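Local atomic coordinates of crustacyanin-C1 subunit (PDB entry 1I4U), a protein that binds the carotenoid astaxanthin, which gives the lobster carapace its blue coloration. Residues Pro91-Asp96 with Leu105-Thr110. Numbering follows the deposited sequence.
Sequences PHLSID and LVILET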
loop_
_atom_site.group_PDB
_atom_site.type_symbol
_atom_site.label_atom_id
_atom_site.label_comp_id
_atom_site.label_asym_id
_atom_site.label_seq_id
_atom_site.Cartn_x
_atom_site.Cartn_y
_atom_site.Cartn_z
ATOM N N PRO A 91 6.983 14.838 -1.766
ATOM C CA PRO A 91 6.376 15.546 -2.874
ATOM C C PRO A 91 5.559 14.706 -3.828
ATOM O O PRO A 91 5.735 14.762 -5.043
ATOM C CB PRO A 91 7.595 16.161 -3.579
ATOM C CG PRO A 91 8.676 15.185 -3.312
ATOM C CD PRO A 91 8.434 14.751 -1.890
ATOM N N HIS A 92 4.639 13.955 -3.236
ATOM C CA HIS A 92 3.653 13.255 -4.038
ATOM C C HIS A 92 2.425 12.985 -3.199
ATOM O O HIS A 92 2.447 13.150 -1.988
ATOM C CB HIS A 92 4.266 12.006 -4.597
ATOM C CG HIS A 92 4.726 10.998 -3.625
ATOM N ND1 HIS A 92 4.058 10.042 -2.951
ATOM C CD2 HIS A 92 5.989 10.817 -3.199
ATOM C CE1 HIS A 92 4.898 9.340 -2.167
ATOM N NE2 HIS A 92 6.094 9.800 -2.311
ATOM N N LEU A 93 1.372 12.587 -3.888
ATOM C CA LEU A 93 0.121 12.226 -3.253
ATOM C C LEU A 93 0.151 10.744 -2.883
ATOM O O LEU A 93 0.835 9.918 -3.486
ATOM C CB LEU A 93 -1.049 12.454 -4.228
ATOM C CG LEU A 93 -1.201 13.909 -4.674
ATOM C CD1 LEU A 93 -2.011 13.977 -5.951
ATOM C CD2 LEU A 93 -1.779 14.717 -3.516
ATOM N N SER A 94 -0.643 10.382 -1.874
ATOM C CA SER A 94 -1.062 9.018 -1.617
ATOM C C SER A 94 -2.468 8.789 -2.159
ATOM O O SER A 94 -3.339 9.596 -1.921
ATOM C CB SER A 94 -1.132 8.735 -0.136
ATOM O OG SER A 94 0.135 8.880 0.482
ATOM N N ILE A 95 -2.630 7.708 -2.906
ATOM C CA ILE A 95 -3.958 7.309 -3.349
ATOM C C ILE A 95 -4.365 6.160 -2.435
ATOM O O ILE A 95 -3.610 5.186 -2.234
ATOM C CB ILE A 95 -3.978 6.893 -4.823
ATOM C CG1 ILE A 95 -5.402 6.535 -5.251
ATOM C CG2 ILE A 95 -3.053 5.733 -5.155
ATOM C CD1 ILE A 95 -6.307 7.626 -5.591
ATOM N N ASP A 96 -5.533 6.277 -1.834
ATOM C CA ASP A 96 -6.036 5.361 -0.810
ATOM C C ASP A 96 -7.462 4.965 -1.154
ATOM O O ASP A 96 -8.211 5.806 -1.631
ATOM C CB ASP A 96 -5.947 6.053 0.555
ATOM C CG ASP A 96 -5.922 5.153 1.767
ATOM O OD1 ASP A 96 -6.191 3.940 1.640
ATOM O OD2 ASP A 96 -5.655 5.726 2.870
ATOM N N LEU A 105 1.267 8.199 -5.739
ATOM C CA LEU A 105 0.694 8.433 -7.049
ATOM C C LEU A 105 1.267 9.750 -7.548
ATOM O O LEU A 105 0.953 10.810 -7.014
ATOM C CB LEU A 105 -0.835 8.411 -6.990
ATOM C CG LEU A 105 -1.640 8.400 -8.311
ATOM C CD1 LEU A 105 -1.655 9.715 -9.025
ATOM C CD2 LEU A 105 -1.108 7.263 -9.182
ATOM N N VAL A 106 2.073 9.632 -8.579
ATOM C CA VAL A 106 2.693 10.783 -9.202
ATOM C C VAL A 106 1.922 11.114 -10.478
ATOM O O VAL A 106 1.562 10.211 -11.262
ATOM C CB VAL A 106 4.142 10.492 -9.547
ATOM C CG1 VAL A 106 4.729 11.652 -10.301
ATOM C CG2 VAL A 106 4.939 10.217 -8.272
ATOM N N ILE A 107 1.693 12.396 -10.688
ATOM C CA ILE A 107 1.126 12.891 -11.926
ATOM C C ILE A 107 2.323 13.295 -12.767
ATOM O O ILE A 107 2.942 14.339 -12.617
ATOM C CB ILE A 107 0.125 14.031 -11.691
ATOM C CG1 ILE A 107 -0.980 13.682 -10.694
ATOM C CG2 ILE A 107 -0.415 14.557 -13.028
ATOM C CD1 ILE A 107 -1.788 14.887 -10.200
ATOM N N LEU A 108 2.707 12.366 -13.653
ATOM C CA LEU A 108 3.914 12.605 -14.459
ATOM C C LEU A 108 3.726 13.772 -15.418
ATOM O O LEU A 108 4.672 14.495 -15.750
ATOM C CB LEU A 108 4.191 11.368 -15.294
ATOM C CG LEU A 108 4.960 10.218 -14.749
ATOM C CD1 LEU A 108 5.298 9.257 -15.885
ATOM C CD2 LEU A 108 6.249 10.647 -14.050
ATOM N N GLU A 109 2.502 13.936 -15.911
ATOM C CA GLU A 109 2.187 14.974 -16.889
ATOM C C GLU A 109 0.656 15.067 -16.974
ATOM O O GLU A 109 -0.042 14.056 -16.985
ATOM C CB GLU A 109 2.755 14.679 -18.269
ATOM C CG GLU A 109 2.604 15.824 -19.275
ATOM C CD GLU A 109 3.265 15.530 -20.614
ATOM O OE1 GLU A 109 4.419 15.086 -20.625
ATOM O OE2 GLU A 109 2.608 15.719 -21.666
ATOM N N THR A 110 0.167 16.302 -17.047
ATOM C CA THR A 110 -1.239 16.532 -17.317
ATOM C C THR A 110 -1.423 17.916 -17.955
ATOM O O THR A 110 -0.644 18.823 -17.664
ATOM C CB THR A 110 -2.103 16.414 -16.069
ATOM O OG1 THR A 110 -3.500 16.561 -16.395
ATOM C CG2 THR A 110 -1.783 17.501 -15.060
HETATM O O HOH W 1 1.379 13.496 -6.823
#
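Leu93 and Leu105 form an antiparallel hydrogen-bonded pair with two unlike backbone links. One is direct: Leu105 N donates to Leu93 O at 2.9 Å. The other is bridged, a water accepting from Leu93 N (3.1 Å) and donating to Leu105 O (2.7 Å), consistent with strands 93-97 and 102-110 of the lipocalin barrel diverging here; the axes of 93-96 and 105-110 lie at 120°, well short of antiparallel. Packing is tighter toward Ile95. Its CG2 lies 3.9 Å from Leu105 CB, the side chains alongside and pointing the same way, and Leu118 also packs on Leu105. On the water's side, apolar contact is sparser: His92 CB lies 4.1 Å from Val106 CG2 and Leu93 CD1 4.4 Å from Ile107 CD1, with Trp21 of helix 17-24 against Leu93. His92 has CG between its backbone N and carbonyl carbon (chi1 62°), turning ND1 toward Leu93 O, which lies in the ring plane. This bond is longer, 3.3 Å, but nearly straight at 167°, and Glu90 binds NE2. ND1 and Leu105 N approach Leu93 O from opposite faces of its plane, which would tie the imidazole's orientation to the hairpin's last direct link before the water.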